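Local coordinates for protein ornithine carbamoyltransferase (Gloeobacter violaceus, PDB 3GD5) that probably catalyses the reversible transfer of the carbamoyl group from carbamoyl phosphate to ornithine, giving citrulline and phosphate in arginine biosynthesis, at residues Leu27-Leu31 / Ala178-Met182; Ser183-Pro189 / Ala211-Arg217. All coordinates share one frame. Residue numbers count along the deposited sequence, not the author numbering.

Contact 1: residues Leu27-Leu31 / Ala178-Met182; sequences LHALL and AKVGM
Residues 27-31 form one turn inside helix 24-39, with Leu31 N bonded to Leu27 O at 2.9 Å. Segment 178-182 runs out of the last turn of helix 168-180 into a loop: Gly181, at phi/psi 83/19, closes the helix in a Schellman motif, Gly181 N lying 3.0 Å from Ala178 O, and Met182 continues extended. A CB at Gly181 would jam against the preceding carbonyl. The backbones stay well apart, with CA-CA distances of 7.6 Å for both Leu27-Lys179 and His28-Val180, so side chains of 27-31 bridge most of the gap; no hydrogen bond crosses it. Val180 (chi1 m) is the centre: its CG1 lies 3.8 Å from Leu27 CD2, 4.0 Å from His28 NE2 and 4.2 Å from Leu31 CD1. Leu27 (t, p) also sets CD2 3.7 Å from Lys179 CB, while Leu31 takes m, t. The His28 ring (chi1 m) reaches across, CE1 3.8 Å from Lys179 O, while its ND1 bonds to Glu24 O; the Lys179 chain leads away to a salt bridge with Asp20. This small contact, burying 200 Å², joins the carbamoyl phosphate domain to the ornithine domain. Leu145 of helix 138-152 touches Leu27 and Leu31, Leu155 covers Leu31 and Val180, and helix 196-209 packs against Ala178 and Lys179.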
# COMPACT_ATOMS: atom_id res chain seq x y z
N LEU A 27 -19.17 30.97 27.71
CA LEU A 27 -19.58 29.58 27.70
C LEU A 27 -21.08 29.44 27.92
O LEU A 27 -21.75 28.66 27.24
CB LEU A 27 -18.81 28.79 28.75
CG LEU A 27 -19.12 27.29 28.83
CD1 LEU A 27 -18.99 26.65 27.45
CD2 LEU A 27 -18.19 26.62 29.84
N HIS A 28 -21.61 30.20 28.89
CA HIS A 28 -23.03 30.15 29.18
C HIS A 28 -23.87 30.64 28.00
O HIS A 28 -24.88 30.02 27.64
CB HIS A 28 -23.36 30.98 30.43
CG HIS A 28 -22.92 30.34 31.71
ND1 HIS A 28 -21.72 30.65 32.33
CD2 HIS A 28 -23.49 29.38 32.47
CE1 HIS A 28 -21.58 29.90 33.40
NE2 HIS A 28 -22.64 29.12 33.52
N ALA A 29 -23.44 31.74 27.39
CA ALA A 29 -24.16 32.28 26.24
C ALA A 29 -24.25 31.19 25.17
O ALA A 29 -25.32 30.92 24.62
CB ALA A 29 -23.44 33.50 25.70
N LEU A 30 -23.11 30.57 24.89
CA LEU A 30 -23.01 29.51 23.89
C LEU A 30 -24.01 28.41 24.23
O LEU A 30 -24.81 28.01 23.39
CB LEU A 30 -21.60 28.95 23.87
CG LEU A 30 -21.26 28.02 22.72
CD1 LEU A 30 -21.46 28.76 21.39
CD2 LEU A 30 -19.83 27.53 22.86
N LEU A 31 -23.96 27.94 25.48
CA LEU A 31 -24.86 26.89 25.95
C LEU A 31 -26.32 27.30 25.81
O LEU A 31 -27.18 26.48 25.46
CB LEU A 31 -24.54 26.53 27.40
CG LEU A 31 -23.19 25.84 27.66
CD1 LEU A 31 -22.97 25.66 29.15
CD2 LEU A 31 -23.18 24.49 26.96
N ALA A 178 -15.13 23.44 35.55
CA ALA A 178 -14.78 24.57 36.39
C ALA A 178 -15.54 25.82 35.97
O ALA A 178 -16.15 26.50 36.80
CB ALA A 178 -13.28 24.83 36.32
N LYS A 179 -15.53 26.11 34.67
CA LYS A 179 -16.20 27.30 34.15
C LYS A 179 -17.70 27.43 34.44
O LYS A 179 -18.23 28.54 34.44
CB LYS A 179 -15.96 27.41 32.64
CG LYS A 179 -14.55 27.84 32.26
CD LYS A 179 -14.45 28.09 30.77
CE LYS A 179 -13.11 28.70 30.40
NZ LYS A 179 -12.00 27.76 30.67
N VAL A 180 -18.39 26.32 34.66
CA VAL A 180 -19.82 26.40 34.95
C VAL A 180 -20.10 26.14 36.43
O VAL A 180 -21.26 26.07 36.85
CB VAL A 180 -20.66 25.40 34.10
CG1 VAL A 180 -20.65 25.82 32.64
CG2 VAL A 180 -20.13 23.99 34.27
N GLY A 181 -19.03 25.98 37.21
CA GLY A 181 -19.18 25.74 38.63
C GLY A 181 -19.43 24.30 38.98
O GLY A 181 -19.93 23.99 40.07
N MET A 182 -19.11 23.39 38.06
CA MET A 182 -19.31 21.97 38.30
C MET A 182 -18.00 21.40 38.82
O MET A 182 -16.94 21.62 38.22
CB MET A 182 -19.72 21.27 37.00
CG MET A 182 -20.07 19.79 37.18
SD MET A 182 -20.49 18.93 35.61
CE MET A 182 -21.96 19.72 35.18

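Contact 2: residues Ser183-Pro189 / Ala211-Arg217; sequences SIAVATP and AEVQILR
Apolar pairs on both faces of two parallel strands, 183-187 and 213-216, form the centre. On one face Val186 CG1 (chi1 p) meets Ile215 CD1 (t, p) at 3.7 Å and Ile184 CG2 meets Val213 CG2 at 4.0 Å; on the other, Ala185 CB lies 4.5 Å from Leu216 CD1. The strand axes come within 4.6 Å at 12°, pairing Ile184-Val213, Ala185-Gln214, Val186-Ile215 and Ala187-Leu216. Ile184 and Val186 each turn both N and O to strand 213-216, as in parallel pairing: Ile184 N to Glu212 O (3.0 Å), Gln214 N to Ile184 O (2.9 Å), Val186 N to Gln214 O (2.7 Å) and Leu216 N to Val186 O (2.8 Å). Thr188 N to Leu216 O (3.2 Å) extends the series. At one end Glu212 N donates to OG of Ser183 (chi1 m) at 3.1 Å; at the other, Arg217 curls back for a weak bond from NH2 to Thr188 O (2.9 Å), while Thr188 OG1 donates to Pro189 O (2.8 Å). With helix 196-209 as the connection, the pair makes a beta-alpha-beta crossover at one edge of the parallel sheet of the Rossmann-like ornithine-binding domain.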
# COMPACT_ATOMS: atom_id res chain seq x y z
N SER A 183 -18.07 20.68 39.93
CA SER A 183 -16.88 20.06 40.51
C SER A 183 -16.48 18.87 39.65
O SER A 183 -17.33 18.14 39.13
CB SER A 183 -17.15 19.60 41.94
OG SER A 183 -17.28 20.71 42.82
N ILE A 184 -15.17 18.67 39.50
CA ILE A 184 -14.69 17.55 38.70
C ILE A 184 -13.53 16.82 39.34
O ILE A 184 -12.58 17.42 39.84
CB ILE A 184 -14.27 18.00 37.28
CG1 ILE A 184 -13.68 16.79 36.52
CG2 ILE A 184 -13.27 19.15 37.36
CD1 ILE A 184 -13.35 17.05 35.07
N ALA A 185 -13.63 15.50 39.33
CA ALA A 185 -12.59 14.63 39.87
C ALA A 185 -12.15 13.75 38.71
O ALA A 185 -12.96 13.03 38.11
CB ALA A 185 -13.17 13.78 41.00
N VAL A 186 -10.86 13.81 38.37
CA VAL A 186 -10.33 13.02 37.28
C VAL A 186 -9.39 11.94 37.80
O VAL A 186 -8.34 12.24 38.36
CB VAL A 186 -9.58 13.90 36.27
CG1 VAL A 186 -8.59 14.79 36.99
CG2 VAL A 186 -8.86 13.04 35.24
N ALA A 187 -9.79 10.69 37.60
CA ALA A 187 -9.00 9.55 38.04
C ALA A 187 -8.33 8.86 36.85
O ALA A 187 -8.99 8.46 35.89
CB ALA A 187 -9.90 8.56 38.79
N THR A 188 -7.01 8.72 36.93
CA THR A 188 -6.24 8.09 35.86
C THR A 188 -5.09 7.30 36.45
O THR A 188 -4.74 7.46 37.62
CB THR A 188 -5.59 9.12 34.93
OG1 THR A 188 -4.39 9.61 35.54
CG2 THR A 188 -6.53 10.28 34.67
N PRO A 189 -4.48 6.42 35.64
CA PRO A 189 -3.35 5.66 36.17
C PRO A 189 -2.22 6.69 36.38
O PRO A 189 -2.31 7.82 35.90
CB PRO A 189 -3.03 4.67 35.05
CG PRO A 189 -4.37 4.45 34.43
CD PRO A 189 -4.94 5.85 34.36
N ALA A 211 -16.08 25.73 42.42
CA ALA A 211 -16.09 24.30 42.14
C ALA A 211 -14.74 23.75 42.58
O ALA A 211 -13.78 24.51 42.69
CB ALA A 211 -16.29 24.06 40.64
N GLU A 212 -14.66 22.45 42.84
CA GLU A 212 -13.39 21.89 43.24
C GLU A 212 -12.86 20.96 42.15
O GLU A 212 -13.63 20.25 41.50
CB GLU A 212 -13.50 21.15 44.58
CG GLU A 212 -14.19 19.80 44.52
CD GLU A 212 -14.05 19.03 45.82
OE1 GLU A 212 -12.93 18.99 46.37
OE2 GLU A 212 -15.06 18.44 46.28
N VAL A 213 -11.55 20.99 41.96
CA VAL A 213 -10.88 20.17 40.95
C VAL A 213 -9.93 19.19 41.61
O VAL A 213 -9.10 19.58 42.43
CB VAL A 213 -10.08 21.06 39.97
CG1 VAL A 213 -9.24 20.20 39.04
CG2 VAL A 213 -11.02 21.95 39.18
N GLN A 214 -10.04 17.92 41.23
CA GLN A 214 -9.19 16.89 41.80
C GLN A 214 -8.62 15.91 40.79
O GLN A 214 -9.35 15.33 39.98
CB GLN A 214 -9.97 16.09 42.84
CG GLN A 214 -10.41 16.88 44.05
CD GLN A 214 -11.39 16.10 44.89
OE1 GLN A 214 -12.56 15.96 44.53
NE2 GLN A 214 -10.91 15.56 46.01
N ILE A 215 -7.30 15.71 40.85
CA ILE A 215 -6.62 14.77 39.98
C ILE A 215 -6.24 13.62 40.90
O ILE A 215 -5.29 13.70 41.67
CB ILE A 215 -5.37 15.39 39.32
CG1 ILE A 215 -4.52 14.29 38.67
CG2 ILE A 215 -4.55 16.15 40.35
CD1 ILE A 215 -5.28 13.34 37.76
N LEU A 216 -7.02 12.54 40.82
CA LEU A 216 -6.82 11.38 41.67
C LEU A 216 -6.33 10.14 40.93
O LEU A 216 -6.27 10.10 39.70
CB LEU A 216 -8.13 11.04 42.38
CG LEU A 216 -8.94 12.21 42.94
CD1 LEU A 216 -10.20 11.68 43.59
CD2 LEU A 216 -8.11 13.00 43.94
N ARG A 217 -6.01 9.12 41.71
CA ARG A 217 -5.54 7.86 41.17
C ARG A 217 -6.67 6.84 41.28
O ARG A 217 -6.86 6.03 40.38
CB ARG A 217 -4.31 7.40 41.95
CG ARG A 217 -3.58 6.22 41.34
CD ARG A 217 -2.94 6.57 39.99
NE ARG A 217 -1.96 7.65 40.08
CZ ARG A 217 -2.23 8.93 39.85
NH1 ARG A 217 -1.27 9.84 39.96
NH2 ARG A 217 -3.45 9.31 39.50

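Overall arrangement
The two contacts follow one another along the chain and have centres 18 Å apart. Contact 1 reaches across 146 intervening residues to join the two domains; contact 2 spans only 21 and stays within the ornithine domain. Helix 168-180 is followed, after the turn at Gly181-Met182, by strand 183-187, so contact 1 leads directly into contact 2. There the two also touch, Met182 O lying 3.5 Å from Ala211 CB. Strand 183-187 sits between 159-163 and the outermost strand 213-216 of a five-stranded parallel sheet. The end of helix 168-180 thus links this sheet to helix 24-39 of the carbamoyl phosphate domain, in a two-domain enzyme that assembles as a hexamer.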